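Local coordinates for enterobactin synthetase component F-related protein (Vibrio cholerae serotype O1, PDB 4OXI) that probably activates glycine with ATP, forming glycyl-adenosine-5'-phosphate, in a lipopolysaccharide modification pathway that gives resistance to antimicrobial peptides, at residues S156-L161 with L169-L174; V100-V105 with S112-S117. One frame throughout, in Å; residues are numbered along the deposited sequence.

Contact 1: S156-L161 with L169-L174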
loop_
_atom_site.group_PDB
_atom_site.type_symbol
_atom_site.label_atom_id
_atom_site.label_comp_id
_atom_site.label_asym_id
_atom_site.label_seq_id
_atom_site.Cartn_x
_atom_site.Cartn_y
_atom_site.Cartn_z
ATOM N N SER A 156 7.805 3.580 23.361
ATOM C CA SER A 156 6.618 3.698 24.202
ATOM C C SER A 156 5.488 2.756 23.761
ATOM O O SER A 156 4.878 2.088 24.597
ATOM C CB SER A 156 6.155 5.161 24.263
ATOM O OG SER A 156 4.743 5.250 24.202
ATOM N N ARG A 157 5.198 2.684 22.459
ATOM C CA ARG A 157 4.187 1.733 21.988
ATOM C C ARG A 157 4.645 0.298 22.198
ATOM O O ARG A 157 3.840 -0.593 22.502
ATOM C CB ARG A 157 3.885 1.933 20.502
ATOM C CG ARG A 157 3.067 3.163 20.179
ATOM C CD ARG A 157 3.026 3.348 18.684
ATOM N NE ARG A 157 2.126 2.392 18.041
ATOM C CZ ARG A 157 2.281 1.947 16.801
ATOM N NH1 ARG A 157 3.335 2.330 16.079
ATOM N NH2 ARG A 157 1.387 1.121 16.284
ATOM N N LEU A 158 5.939 0.065 22.007
ATOM C CA LEU A 158 6.493 -1.267 22.216
ATOM C C LEU A 158 6.287 -1.703 23.662
ATOM O O LEU A 158 5.847 -2.825 23.926
ATOM C CB LEU A 158 7.983 -1.292 21.881
ATOM C CG LEU A 158 8.634 -2.622 22.245
ATOM C CD1 LEU A 158 8.030 -3.743 21.393
ATOM C CD2 LEU A 158 10.149 -2.551 22.078
ATOM N N SER A 159 6.596 -0.807 24.596
ATOM C CA SER A 159 6.427 -1.122 26.018
ATOM C C SER A 159 5.012 -1.592 26.377
ATOM O O SER A 159 4.864 -2.576 27.102
ATOM C CB SER A 159 6.846 0.053 26.894
ATOM O OG SER A 159 6.606 -0.255 28.251
ATOM N N SER A 160 3.975 -0.925 25.858
ATOM C CA SER A 160 2.589 -1.377 26.088
ATOM C C SER A 160 2.362 -2.786 25.534
ATOM O O SER A 160 1.650 -3.592 26.133
ATOM C CB SER A 160 1.579 -0.423 25.445
ATOM O OG SER A 160 1.871 0.925 25.752
ATOM N N LEU A 161 2.963 -3.081 24.383
ATOM C CA LEU A 161 2.839 -4.410 23.790
ATOM C C LEU A 161 3.522 -5.444 24.664
ATOM O O LEU A 161 2.973 -6.503 24.922
ATOM C CB LEU A 161 3.453 -4.451 22.381
ATOM C CG LEU A 161 3.376 -5.815 21.684
ATOM C CD1 LEU A 161 1.925 -6.200 21.512
ATOM C CD2 LEU A 161 4.095 -5.815 20.323
ATOM N N LEU A 169 8.695 -12.331 22.706
ATOM C CA LEU A 169 8.895 -11.619 21.445
ATOM C C LEU A 169 10.374 -11.323 21.268
ATOM O O LEU A 169 11.104 -11.167 22.245
ATOM C CB LEU A 169 8.104 -10.311 21.411
ATOM C CG LEU A 169 6.585 -10.447 21.386
ATOM C CD1 LEU A 169 5.931 -9.074 21.313
ATOM C CD2 LEU A 169 6.155 -11.321 20.216
ATOM N N HIS A 170 10.816 -11.267 20.017
ATOM C CA HIS A 170 12.197 -10.927 19.714
ATOM C C HIS A 170 12.268 -9.565 19.037
ATOM O O HIS A 170 11.757 -9.370 17.921
ATOM C CB HIS A 170 12.829 -12.031 18.877
ATOM C CG HIS A 170 12.984 -13.316 19.630
ATOM N ND1 HIS A 170 14.163 -13.677 20.252
ATOM C CD2 HIS A 170 12.094 -14.303 19.902
ATOM C CE1 HIS A 170 13.995 -14.839 20.859
ATOM N NE2 HIS A 170 12.754 -15.243 20.655
ATOM N N ILE A 171 12.878 -8.623 19.751
ATOM C CA ILE A 171 12.866 -7.218 19.387
ATOM C C ILE A 171 14.193 -6.847 18.744
ATOM O O ILE A 171 15.254 -7.118 19.314
ATOM C CB ILE A 171 12.682 -6.361 20.636
ATOM C CG1 ILE A 171 11.488 -6.859 21.447
ATOM C CG2 ILE A 171 12.528 -4.894 20.272
ATOM C CD1 ILE A 171 10.176 -6.831 20.693
ATOM N N TYR A 172 14.142 -6.232 17.558
ATOM C CA TYR A 172 15.361 -5.865 16.862
ATOM C C TYR A 172 15.470 -4.363 16.741
ATOM O O TYR A 172 14.468 -3.681 16.549
ATOM C CB TYR A 172 15.419 -6.521 15.480
ATOM C CG TYR A 172 15.626 -8.009 15.566
ATOM C CD1 TYR A 172 16.900 -8.558 15.507
ATOM C CD2 TYR A 172 14.549 -8.870 15.741
ATOM C CE1 TYR A 172 17.098 -9.926 15.608
ATOM C CE2 TYR A 172 14.738 -10.234 15.838
ATOM C CZ TYR A 172 16.013 -10.751 15.776
ATOM O OH TYR A 172 16.193 -12.116 15.869
ATOM N N ALA A 173 16.687 -3.843 16.849
ATOM C CA ALA A 173 16.912 -2.410 16.684
ATOM C C ALA A 173 18.345 -2.154 16.242
ATOM O O ALA A 173 19.231 -2.962 16.514
ATOM C CB ALA A 173 16.609 -1.677 17.983
ATOM N N LEU A 174 18.569 -1.040 15.547
ATOM C CA LEU A 174 19.924 -0.623 15.191
ATOM C C LEU A 174 20.657 -0.138 16.460
ATOM O O LEU A 174 20.009 0.165 17.463
ATOM C CB LEU A 174 19.864 0.463 14.113
ATOM C CG LEU A 174 19.168 0.029 12.817
ATOM C CD1 LEU A 174 18.900 1.229 11.921
ATOM C CD2 LEU A 174 19.986 -1.026 12.080
#

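Contact 2: V100-V105 with S112-S117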
loop_
_atom_site.group_PDB
_atom_site.type_symbol
_atom_site.label_atom_id
_atom_site.label_comp_id
_atom_site.label_asym_id
_atom_site.label_seq_id
_atom_site.Cartn_x
_atom_site.Cartn_y
_atom_site.Cartn_z
ATOM N N VAL A 100 9.229 -10.879 9.769
ATOM C CA VAL A 100 9.535 -9.788 10.685
ATOM C C VAL A 100 8.469 -8.720 10.588
ATOM O O VAL A 100 8.150 -8.242 9.498
ATOM C CB VAL A 100 10.894 -9.140 10.368
ATOM C CG1 VAL A 100 11.190 -8.016 11.368
ATOM C CG2 VAL A 100 11.980 -10.166 10.438
ATOM N N ALA A 101 7.917 -8.335 11.727
ATOM C CA ALA A 101 6.970 -7.229 11.749
ATOM C C ALA A 101 7.727 -5.924 11.947
ATOM O O ALA A 101 8.732 -5.873 12.654
ATOM C CB ALA A 101 5.949 -7.418 12.832
ATOM N N ILE A 102 7.259 -4.868 11.306
ATOM C CA ILE A 102 7.986 -3.610 11.351
ATOM C C ILE A 102 7.152 -2.522 12.003
ATOM O O ILE A 102 6.163 -2.076 11.427
ATOM C CB ILE A 102 8.421 -3.173 9.941
ATOM C CG1 ILE A 102 9.231 -4.301 9.278
ATOM C CG2 ILE A 102 9.233 -1.879 10.015
ATOM C CD1 ILE A 102 9.943 -3.883 8.028
ATOM N N LEU A 103 7.546 -2.120 13.210
ATOM C CA LEU A 103 6.799 -1.143 14.004
ATOM C C LEU A 103 7.294 0.269 13.677
ATOM O O LEU A 103 6.542 1.249 13.712
ATOM C CB LEU A 103 6.988 -1.432 15.504
ATOM C CG LEU A 103 6.163 -0.635 16.527
ATOM C CD1 LEU A 103 4.690 -1.013 16.457
ATOM C CD2 LEU A 103 6.706 -0.861 17.940
ATOM N N SER A 104 8.575 0.360 13.367
ATOM C CA SER A 104 9.186 1.613 12.945
ATOM C C SER A 104 8.465 2.162 11.719
ATOM O O SER A 104 8.081 1.391 10.829
ATOM C CB SER A 104 10.651 1.354 12.607
ATOM O OG SER A 104 11.187 2.458 11.899
ATOM N N VAL A 105 8.269 3.478 11.672
ATOM C CA VAL A 105 7.675 4.128 10.503
ATOM C C VAL A 105 8.420 5.408 10.111
ATOM O O VAL A 105 8.901 6.130 10.979
ATOM C CB VAL A 105 6.176 4.461 10.725
ATOM C CG1 VAL A 105 5.365 3.178 10.846
ATOM C CG2 VAL A 105 5.992 5.343 11.961
ATOM N N SER A 112 15.733 0.074 6.395
ATOM C CA SER A 112 16.807 -0.889 6.621
ATOM C C SER A 112 16.248 -2.307 6.690
ATOM O O SER A 112 16.777 -3.216 6.076
ATOM C CB SER A 112 17.486 -0.590 7.968
ATOM O OG SER A 112 18.377 0.500 7.857
ATOM N N ALA A 113 15.191 -2.486 7.482
ATOM C CA ALA A 113 14.593 -3.806 7.687
ATOM C C ALA A 113 13.914 -4.320 6.436
ATOM O O ALA A 113 13.945 -5.518 6.167
ATOM C CB ALA A 113 13.606 -3.780 8.857
ATOM N N ILE A 114 13.300 -3.425 5.666
ATOM C CA ILE A 114 12.653 -3.837 4.417
ATOM C C ILE A 114 13.678 -4.304 3.367
ATOM O O ILE A 114 13.484 -5.343 2.728
ATOM C CB ILE A 114 11.746 -2.736 3.851
ATOM C CG1 ILE A 114 10.544 -2.522 4.773
ATOM C CG2 ILE A 114 11.249 -3.130 2.464
ATOM C CD1 ILE A 114 9.635 -1.387 4.369
ATOM N N TRP A 115 14.778 -3.568 3.217
ATOM C CA TRP A 115 15.871 -4.017 2.360
ATOM C C TRP A 115 16.435 -5.339 2.882
ATOM O O TRP A 115 16.739 -6.234 2.108
ATOM C CB TRP A 115 17.015 -3.018 2.384
ATOM C CG TRP A 115 16.874 -1.845 1.528
ATOM C CD1 TRP A 115 15.747 -1.109 1.303
ATOM C CD2 TRP A 115 17.926 -1.214 0.786
ATOM N NE1 TRP A 115 16.034 -0.055 0.453
ATOM C CE2 TRP A 115 17.366 -0.100 0.124
ATOM C CE3 TRP A 115 19.287 -1.482 0.621
ATOM C CZ2 TRP A 115 18.123 0.744 -0.691
ATOM C CZ3 TRP A 115 20.039 -0.651 -0.211
ATOM C CH2 TRP A 115 19.454 0.450 -0.849
ATOM N N ALA A 116 16.595 -5.438 4.197
ATOM C CA ALA A 116 17.142 -6.641 4.816
ATOM C C ALA A 116 16.247 -7.823 4.518
ATOM O O ALA A 116 16.720 -8.921 4.235
ATOM C CB ALA A 116 17.265 -6.455 6.346
ATOM N N SER A 117 14.941 -7.607 4.606
ATOM C CA SER A 117 14.011 -8.697 4.360
ATOM C C SER A 117 14.040 -9.108 2.898
ATOM O O SER A 117 14.043 -10.307 2.577
ATOM C CB SER A 117 12.590 -8.307 4.768
ATOM O OG SER A 117 11.687 -9.278 4.273
#

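Contact 1: S156-L161 with L169-L174
Leu161, whose side chain meets Leu169, gives its backbone N to Arg157 O at 3.2 Å, a routine bond of helix 155-164; no hydrogen bond joins that helix to the segment 169-174. What joins them is two aliphatic pairs, one helical turn apart on the helix and two residues apart along the segment 169-174. Leu158 and Ile171 reach for each other tip to tip, and both leucine methyls are engaged: CD2 of Leu158 lies 3.8 Å from Ile171 CG2, and CD1 of Leu158 lies 3.8 Å from Ile171 CD1. Leu158 has CG anti to the backbone N (chi1 173°), which carries its fork to the two isoleucine methyls. Leu161 and Leu169 instead cross at about a right angle, with Leu161 CD2 3.9 Å from Leu169 CD1. Phe191 of strand 190-193 touches Leu158 and Ile171, while Ile148 touches Leu161 and Leu169, so the neighbouring strands continue the apolar layer. This is the helix-to-second-strand half of a beta-alpha-beta unit, strand 147-149 to strand 170-173. With four buried hydrocarbon side chains and no polar bond between the segments, the chemistry implies cohesion by shape and the exclusion of water rather than by directional bonds.

Contact 2: V100-V105 with S112-S117
No flat group lies between Ile102 and its partners Ala113 and Ile114, so there is no ring face or edge to assign across the contact. The indole of Trp115, on the same helix, has other partners: the Trp115 side chain touches Met81 and Ala85 of helix 78-95 and Leu277 of helix 268-279. The contact is carried by one methyl. Ile102 CD1 lies 3.6 Å from Ile114 CG1 and 3.8 Å from Ala113 CB, touching two consecutive residues of the helix. An extended outer torsion (chi2 -168°) projects this methyl away from the strand, and the Ile102 and Ile114 side chains cross at about a right angle. Strand 99-102, helix 108-119 and strand 123-126 form a beta-alpha-beta crossover in a parallel sheet, and the contact packs the helix on its first strand. The small side chain of Ala113 coincides with the closest backbone approach, Ile102 CA to Ala113 CA being 7.6 Å. Val100 also points its CB at the helix, yet its CG1 stays 5.5 Å from Ala113 CB. On the strand, backbone bonds run from Val100 and Ile102 to Ile125 and from Ala101 to Ser147 and Met149. Ile114 also touches Ile273 and Phe274, joining this helix to helix 268-279.

Contacts 1 and 2 belong to one five-stranded parallel sheet, and their centres lie 13 Å apart. Strands 99-102 and 170-173 flank strand 147-149, and the coordinates put the two helices on opposite faces: 112-117 covers one, 156-161 the other. Contact 2 closes along the chain before contact 1 opens. They meet directly beyond the strand end, where Leu103 CD1 lies 3.6 Å from Arg157 NH1 and Leu103 CD2 lies 4.2 Å from Leu158 CB. A looser touch, Leu174 CD1 to Ser112 OG at 4.2 Å, joins the other two segments. None of the four segments contributes to the glycyl-adenosine-5'-phosphate pocket, whose residues fall between 266 and 477.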